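Local coordinates for protein pseudouridylate synthase RPUSD4, mitochondrial (Homo sapiens, PDB 5UBA) that isomerises uridine to pseudouridine in mitochondrial RNAs, including the 16S ribosomal RNA, a modification needed to assemble a functional mitochondrial ribosome, at residues L36-K41 against T87-L92; A254-L259 against E268-C273. All coordinates share one frame; numbering follows the deposited sequence.

Contact 1: residues L36-K41 against T87-L92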
ATOM      1  N   LEU A  36      10.067 -18.160   7.614  1.00 19.99           N
ATOM      2  CA  LEU A  36       9.025 -17.265   7.080  1.00 18.88           C
ATOM      3  C   LEU A  36       8.093 -17.950   6.099  1.00 18.22           C
ATOM      4  O   LEU A  36       8.482 -18.867   5.372  1.00 19.04           O
ATOM      5  CB  LEU A  36       9.659 -16.079   6.350  1.00 20.14           C
ATOM      6  CG  LEU A  36      10.753 -15.285   7.052  1.00 20.64           C
ATOM      7  CD1 LEU A  36      11.240 -14.195   6.100  1.00 22.79           C
ATOM      8  CD2 LEU A  36      10.215 -14.661   8.316  1.00 20.20           C
ATOM      9  N   VAL A  37       6.860 -17.454   6.077  1.00 17.04           N
ATOM     10  CA  VAL A  37       5.908 -17.713   4.994  1.00 17.47           C
ATOM     11  C   VAL A  37       5.516 -16.345   4.446  1.00 16.14           C
ATOM     12  O   VAL A  37       4.965 -15.526   5.174  1.00 16.64           O
ATOM     13  CB  VAL A  37       4.649 -18.443   5.486  1.00 18.74           C
ATOM     14  CG1 VAL A  37       3.677 -18.657   4.327  1.00 19.77           C
ATOM     15  CG2 VAL A  37       5.026 -19.792   6.099  1.00 18.93           C
ATOM     16  N   VAL A  38       5.782 -16.121   3.161  1.00 14.87           N
ATOM     17  CA  VAL A  38       5.487 -14.818   2.553  1.00 14.76           C
ATOM     18  C   VAL A  38       4.295 -15.000   1.628  1.00 13.89           C
ATOM     19  O   VAL A  38       4.383 -15.782   0.678  1.00 14.90           O
ATOM     20  CB  VAL A  38       6.690 -14.237   1.796  1.00 15.09           C
ATOM     21  CG1 VAL A  38       6.355 -12.828   1.311  1.00 15.85           C
ATOM     22  CG2 VAL A  38       7.919 -14.255   2.692  1.00 15.18           C
ATOM     23  N   ILE A  39       3.224 -14.272   1.910  1.00 13.80           N
ATOM     24  CA  ILE A  39       1.984 -14.349   1.138  1.00 14.39           C
ATOM     25  C   ILE A  39       1.794 -13.109   0.260  1.00 14.58           C
ATOM     26  O   ILE A  39       2.476 -12.093   0.410  1.00 14.41           O
ATOM     27  CB  ILE A  39       0.748 -14.564   2.029  1.00 15.23           C
ATOM     28  CG1 ILE A  39       0.518 -13.393   2.961  1.00 15.92           C
ATOM     29  CG2 ILE A  39       0.873 -15.864   2.809  1.00 15.94           C
ATOM     30  CD1 ILE A  39      -0.786 -13.459   3.710  1.00 16.79           C
ATOM     31  N   ASN A  40       0.837 -13.235  -0.649  1.00 14.78           N
ATOM     32  CA  ASN A  40       0.356 -12.167  -1.486  1.00 15.14           C
ATOM     33  C   ASN A  40      -1.023 -11.784  -0.967  1.00 15.44           C
ATOM     34  O   ASN A  40      -2.031 -12.507  -1.188  1.00 16.52           O
ATOM     35  CB  ASN A  40       0.331 -12.650  -2.931  1.00 15.73           C
ATOM     36  CG  ASN A  40      -0.274 -11.643  -3.877  1.00 15.67           C
ATOM     37  OD1 ASN A  40      -0.683 -10.568  -3.470  1.00 16.09           O
ATOM     38  ND2 ASN A  40      -0.328 -12.002  -5.159  1.00 17.79           N
ATOM     39  N   LYS A  41      -1.094 -10.691  -0.213  1.00 14.50           N
ATOM     40  CA  LYS A  41      -2.343 -10.325   0.431  1.00 14.77           C
ATOM     41  C   LYS A  41      -3.345  -9.854  -0.623  1.00 14.94           C
ATOM     42  O   LYS A  41      -3.026  -8.979  -1.412  1.00 15.48           O
ATOM     43  CB  LYS A  41      -2.178  -9.231   1.499  1.00 15.54           C
ATOM     44  CG  LYS A  41      -3.416  -9.063   2.377  1.00 17.15           C
ATOM     45  CD  LYS A  41      -3.389  -7.868   3.307  1.00 17.07           C
ATOM     46  CE  LYS A  41      -3.700  -6.565   2.645  1.00 16.81           C
ATOM     47  NZ  LYS A  41      -5.032  -6.448   1.944  1.00 15.77           N
ATOM     48  N   THR A  87      -2.536  -4.478  -1.771  1.00 14.61           N
ATOM     49  CA  THR A  87      -2.248  -5.833  -2.159  1.00 14.72           C
ATOM     50  C   THR A  87      -0.763  -6.132  -1.981  1.00 14.32           C
ATOM     51  O   THR A  87       0.041  -5.215  -1.834  1.00 13.86           O
ATOM     52  CB  THR A  87      -2.637  -6.061  -3.621  1.00 15.34           C
ATOM     53  OG1 THR A  87      -1.942  -5.130  -4.446  1.00 15.75           O
ATOM     54  CG2 THR A  87      -4.141  -5.894  -3.843  1.00 15.00           C
ATOM     55  N   GLY A  88      -0.401  -7.418  -1.976  1.00 12.97           N
ATOM     56  CA  GLY A  88       0.955  -7.820  -2.228  1.00 13.74           C
ATOM     57  C   GLY A  88       1.728  -8.341  -1.036  1.00 13.61           C
ATOM     58  O   GLY A  88       1.177  -9.007  -0.174  1.00 13.81           O
ATOM     59  N   VAL A  89       3.030  -8.037  -1.012  1.00 13.49           N
ATOM     60  CA  VAL A  89       3.971  -8.800  -0.177  1.00 14.26           C
ATOM     61  C   VAL A  89       3.690  -8.643   1.311  1.00 13.70           C
ATOM     62  O   VAL A  89       3.657  -7.539   1.853  1.00 14.38           O
ATOM     63  CB  VAL A  89       5.446  -8.372  -0.425  1.00 14.61           C
ATOM     64  CG1 VAL A  89       6.379  -9.211   0.457  1.00 16.26           C
ATOM     65  CG2 VAL A  89       5.859  -8.555  -1.867  1.00 16.06           C
ATOM     66  N   MET A  90       3.493  -9.775   1.978  1.00 14.04           N
ATOM     67  CA  MET A  90       3.243  -9.780   3.420  1.00 14.65           C
ATOM     68  C   MET A  90       3.963 -10.975   4.056  1.00 15.25           C
ATOM     69  O   MET A  90       3.714 -12.132   3.700  1.00 15.33           O
ATOM     70  CB  MET A  90       1.744  -9.788   3.727  1.00 17.31           C
ATOM     71  CG  MET A  90       1.432  -9.696   5.206  1.00 18.97           C
ATOM     72  SD  MET A  90      -0.346  -9.635   5.445  1.00 23.11           S
ATOM     73  CE  MET A  90      -0.398  -9.665   7.232  1.00 21.87           C
ATOM     74  N   VAL A  91       4.842 -10.667   5.012  1.00 14.31           N
ATOM     75  CA  VAL A  91       5.699 -11.637   5.675  1.00 14.80           C
ATOM     76  C   VAL A  91       5.059 -12.114   6.992  1.00 14.26           C
ATOM     77  O   VAL A  91       4.642 -11.319   7.824  1.00 15.52           O
ATOM     78  CB  VAL A  91       7.079 -11.012   6.006  1.00 16.53           C
ATOM     79  CG1 VAL A  91       7.961 -12.004   6.733  1.00 17.32           C
ATOM     80  CG2 VAL A  91       7.767 -10.509   4.751  1.00 16.56           C
ATOM     81  N   LEU A  92       4.981 -13.432   7.117  1.00 15.39           N
ATOM     82  CA  LEU A  92       4.541 -14.105   8.331  1.00 15.56           C
ATOM     83  C   LEU A  92       5.697 -14.956   8.837  1.00 16.09           C
ATOM     84  O   LEU A  92       6.547 -15.373   8.071  1.00 16.60           O
ATOM     85  CB  LEU A  92       3.362 -15.035   8.013  1.00 16.87           C
ATOM     86  CG  LEU A  92       2.173 -14.411   7.299  1.00 17.39           C
ATOM     87  CD1 LEU A  92       1.117 -15.462   6.937  1.00 17.48           C
ATOM     88  CD2 LEU A  92       1.557 -13.335   8.146  1.00 17.29           C
TER

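Contact 2: residues A254-L259 against E268-C273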
ATOM      1  N   ALA A 254       1.965  -3.487  -2.697  1.00 11.96           N
ATOM      2  CA  ALA A 254       3.247  -3.715  -2.025  1.00 12.19           C
ATOM      3  C   ALA A 254       4.038  -4.663  -2.927  1.00 12.56           C
ATOM      4  O   ALA A 254       3.838  -5.887  -2.948  1.00 13.27           O
ATOM      5  CB  ALA A 254       3.020  -4.301  -0.636  1.00 12.01           C
ATOM      6  N   ARG A 255       4.888  -4.046  -3.745  1.00 12.89           N
ATOM      7  CA  ARG A 255       5.618  -4.716  -4.800  1.00 14.08           C
ATOM      8  C   ARG A 255       6.826  -5.487  -4.325  1.00 14.42           C
ATOM      9  O   ARG A 255       7.128  -6.568  -4.838  1.00 15.15           O
ATOM     10  CB  ARG A 255       6.056  -3.665  -5.833  1.00 15.21           C
ATOM     11  CG  ARG A 255       6.948  -4.175  -6.935  1.00 17.35           C
ATOM     12  CD  ARG A 255       6.220  -5.128  -7.826  1.00 19.26           C
ATOM     13  NE  ARG A 255       7.002  -5.393  -9.017  1.00 20.73           N
ATOM     14  CZ  ARG A 255       6.604  -6.180 -10.006  1.00 21.95           C
ATOM     15  NH1 ARG A 255       5.424  -6.796  -9.957  1.00 21.54           N
ATOM     16  NH2 ARG A 255       7.399  -6.337 -11.071  1.00 24.30           N
ATOM     17  N   GLN A 256       7.592  -4.893  -3.433  1.00 14.18           N
ATOM     18  CA  GLN A 256       8.864  -5.476  -3.047  1.00 15.43           C
ATOM     19  C   GLN A 256       9.199  -5.189  -1.588  1.00 15.38           C
ATOM     20  O   GLN A 256       8.924  -4.101  -1.096  1.00 14.88           O
ATOM     21  CB  GLN A 256       9.957  -4.895  -3.943  1.00 16.68           C
ATOM     22  CG  GLN A 256      11.381  -5.333  -3.654  1.00 18.01           C
ATOM     23  CD  GLN A 256      12.347  -4.828  -4.699  1.00 20.08           C
ATOM     24  OE1 GLN A 256      12.233  -3.681  -5.158  1.00 21.45           O
ATOM     25  NE2 GLN A 256      13.305  -5.676  -5.097  1.00 20.68           N
ATOM     26  N   LEU A 257       9.859  -6.154  -0.935  1.00 14.87           N
ATOM     27  CA  LEU A 257      10.466  -5.978   0.381  1.00 16.23           C
ATOM     28  C   LEU A 257      11.858  -6.533   0.338  1.00 16.54           C
ATOM     29  O   LEU A 257      12.039  -7.654  -0.137  1.00 17.71           O
ATOM     30  CB  LEU A 257       9.719  -6.782   1.447  1.00 18.01           C
ATOM     31  CG  LEU A 257       8.428  -6.293   2.039  1.00 19.35           C
ATOM     32  CD1 LEU A 257       7.989  -7.245   3.143  1.00 21.14           C
ATOM     33  CD2 LEU A 257       8.558  -4.869   2.595  1.00 19.50           C
ATOM     34  N   ILE A 258      12.840  -5.788   0.831  1.00 16.47           N
ATOM     35  CA  ILE A 258      14.200  -6.328   0.940  1.00 18.93           C
ATOM     36  C   ILE A 258      14.510  -6.365   2.440  1.00 18.98           C
ATOM     37  O   ILE A 258      14.559  -5.316   3.090  1.00 19.39           O
ATOM     38  CB  ILE A 258      15.250  -5.522   0.157  1.00 19.34           C
ATOM     39  CG1 ILE A 258      14.809  -5.326  -1.307  1.00 20.35           C
ATOM     40  CG2 ILE A 258      16.608  -6.236   0.239  1.00 19.79           C
ATOM     41  CD1 ILE A 258      15.729  -4.414  -2.098  1.00 22.48           C
ATOM     42  N   LEU A 259      14.657  -7.579   2.972  1.00 21.61           N
ATOM     43  CA  LEU A 259      14.899  -7.811   4.396  1.00 23.24           C
ATOM     44  C   LEU A 259      16.383  -8.126   4.559  1.00 24.24           C
ATOM     45  O   LEU A 259      16.920  -8.932   3.806  1.00 25.05           O
ATOM     46  CB  LEU A 259      14.122  -9.029   4.905  1.00 25.10           C
ATOM     47  CG  LEU A 259      12.616  -8.989   5.071  1.00 27.10           C
ATOM     48  CD1 LEU A 259      12.093 -10.395   5.371  1.00 28.62           C
ATOM     49  CD2 LEU A 259      12.263  -8.073   6.220  1.00 28.12           C
ATOM     50  N   GLU A 268      20.665 -10.982   1.960  1.00 37.75           N
ATOM     51  CA  GLU A 268      19.360 -10.308   1.944  1.00 35.88           C
ATOM     52  C   GLU A 268      18.269 -11.160   1.335  1.00 31.70           C
ATOM     53  O   GLU A 268      18.517 -11.912   0.413  1.00 29.82           O
ATOM     54  CB  GLU A 268      19.423  -9.031   1.110  1.00 36.76           C
ATOM     55  CG  GLU A 268      20.324  -7.939   1.637  1.00 39.93           C
ATOM     56  CD  GLU A 268      20.125  -6.644   0.879  1.00 40.18           C
ATOM     57  OE1 GLU A 268      19.968  -6.680  -0.365  1.00 40.90           O
ATOM     58  OE2 GLU A 268      20.126  -5.585   1.532  1.00 44.19           O
ATOM     59  N   LEU A 269      17.043 -11.012   1.832  1.00 26.73           N
ATOM     60  CA  LEU A 269      15.907 -11.652   1.213  1.00 24.69           C
ATOM     61  C   LEU A 269      15.165 -10.573   0.414  1.00 23.12           C
ATOM     62  O   LEU A 269      14.733  -9.592   0.992  1.00 24.42           O
ATOM     63  CB  LEU A 269      15.008 -12.253   2.284  1.00 27.25           C
ATOM     64  CG  LEU A 269      13.849 -13.120   1.804  1.00 28.40           C
ATOM     65  CD1 LEU A 269      14.266 -14.176   0.792  1.00 29.98           C
ATOM     66  CD2 LEU A 269      13.188 -13.764   3.010  1.00 29.83           C
ATOM     67  N   ASN A 270      15.049 -10.765  -0.894  1.00 20.20           N
ATOM     68  CA  ASN A 270      14.519  -9.777  -1.820  1.00 19.22           C
ATOM     69  C   ASN A 270      13.237 -10.346  -2.402  1.00 18.34           C
ATOM     70  O   ASN A 270      13.263 -11.187  -3.297  1.00 20.25           O
ATOM     71  CB  ASN A 270      15.570  -9.499  -2.897  1.00 19.71           C
ATOM     72  CG  ASN A 270      15.168  -8.387  -3.847  1.00 21.67           C
ATOM     73  OD1 ASN A 270      13.996  -8.239  -4.204  1.00 21.36           O
ATOM     74  ND2 ASN A 270      16.166  -7.605  -4.292  1.00 23.92           N
ATOM     75  N   LEU A 271      12.107  -9.890  -1.865  1.00 17.85           N
ATOM     76  CA  LEU A 271      10.788 -10.475  -2.133  1.00 17.21           C
ATOM     77  C   LEU A 271      10.037  -9.574  -3.079  1.00 16.91           C
ATOM     78  O   LEU A 271       9.933  -8.362  -2.825  1.00 16.01           O
ATOM     79  CB  LEU A 271      10.005 -10.589  -0.820  1.00 16.99           C
ATOM     80  CG  LEU A 271      10.668 -11.465   0.255  1.00 17.40           C
ATOM     81  CD1 LEU A 271      10.124 -11.183   1.631  1.00 17.74           C
ATOM     82  CD2 LEU A 271      10.518 -12.956  -0.011  1.00 17.91           C
ATOM     83  N   VAL A 272       9.527 -10.117  -4.183  0.50 16.55           N
ATOM     84  CA  VAL A 272       8.771  -9.321  -5.151  0.50 16.71           C
ATOM     85  C   VAL A 272       7.489 -10.052  -5.512  0.50 16.79           C
ATOM     86  O   VAL A 272       7.523 -11.274  -5.700  0.50 17.35           O
ATOM     87  CB  VAL A 272       9.604  -9.020  -6.411  0.50 17.23           C
ATOM     88  CG1 VAL A 272       8.766  -8.311  -7.484  0.50 17.36           C
ATOM     89  CG2 VAL A 272      10.829  -8.192  -6.044  0.50 18.01           C
ATOM     90  N   CYS A 273       6.384  -9.299  -5.631  1.00 15.49           N
ATOM     91  CA  CYS A 273       5.042  -9.825  -5.905  1.00 15.77           C
ATOM     92  C   CYS A 273       4.497  -9.263  -7.211  1.00 16.20           C
ATOM     93  O   CYS A 273       4.488  -8.042  -7.421  1.00 15.49           O
ATOM     94  CB  CYS A 273       4.070  -9.466  -4.760  1.00 15.79           C
ATOM     95  SG  CYS A 273       2.493 -10.303  -4.868  1.00 17.05           S
TER
HETATM   96  O   HOH W   1      16.150  -5.407  -6.393  1.00 37.63           O

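Contact 1: residues L36-K41 against T87-L92
L92 and M90 lay their side chains against strand 36-41 on the face they share with V37, I39 and K41. L92 pairs with V37 through two backbone bonds, N to O and O to N, and this pairing sets L92 CB 3.3 Å from V37 O. Its CG, anti to the carbonyl carbon (chi1 -54°), turns CD1 toward CG2 of I39, 4.2 Å away. M90 is matched with I39, and the two side chains run side by side in the same direction, I39 CG1 lying 3.9 Å from M90 CB. The fully extended M90 chain carries SD up to the aliphatic part of K41, 4.1 Å from its CD. Here two neighbouring strands of the four-stranded antiparallel sheet, in the RluA-type pseudouridine synthase domain, turn one apolar face to helix 57-69, where I57 meets I39 and M90 and L64 meets L92. K41 bends at its last two torsions, and its NZ bonds to the backbone oxygens of T86, K84 and L45, close to D83, the active-site aspartate by similarity. Its own backbone grips G88 twice, K41 N to G88 O at 2.8 Å and G88 N to K41 O at 3.1 Å. G88 has phi/psi of 108°/-145°, a backbone shape that leaves no room for a CB beside the carbonyl oxygen of T87. On the other face, V38 CG1 packs on V89 CG1 at 3.7 Å.

Contact 2: residues A254-L259 against E268-C273
Q256 reaches diagonally over the hairpin to N270, its NE2 giving a fairly straight hydrogen bond of 2.8 Å to N270 OD1. That oxygen lies almost in the amide plane of Q256, although the two amide planes stand 47° apart. A water accepts from Q256 NE2 and also from N270 ND2, closing a small polar ring on the face that carries Q256, I258 and N270. The reach comes from an extended chain with CG anti to the backbone N (chi1 177°), which carries Q256 CG past L271 O at 3.5 Å. An alanine in place of Q256 would remove this arm and would probably leave N270 OD1 without its cross-strand donor and the water without one of its two partners. Strands 252-259 and 269-272 form an antiparallel beta hairpin, and R255 and Q256 together face K114 of strand 112-120 as a classic beta bulge. At the bulge V272 CG1, in one of the two conformers of that residue, lies over one face of the R255 guanidinium, off its centre, while NH1 makes a weak bond to C273 O at 3.0 Å; W116 adds a cation-pi contact. I258 lies alongside N270, with CD1 3.9 Å from N270 ND2, and its CG2 branch meets the E268 carboxylate, 3.4 Å from OE1. On the reverse face L257, L259, L269 and L271 pack together, L259 CB standing 4.2 Å from L269 CB.

In the fold
Contacts 1 and 2 illustrate how two antiparallel strand pairs, their centres about 10 Å apart, can be joined both by backbone and by packed faces. The chain turns a corner at G88, so that T87 and V89 straddle it and both pair with A254: T87 O lies 2.7 Å from A254 N and V89 N lies 3.0 Å from A254 O, probable hydrogen bonds. Beyond this seam L36, V38, V89 and V91 pack against the leucines of the hairpin, and C273 CB comes 3.5 Å from V89 CG2. D83, the probable catalytic aspartate, is nearer contact 1, with its side chain about 6 Å from that of K41 and about 10 Å from that of A254.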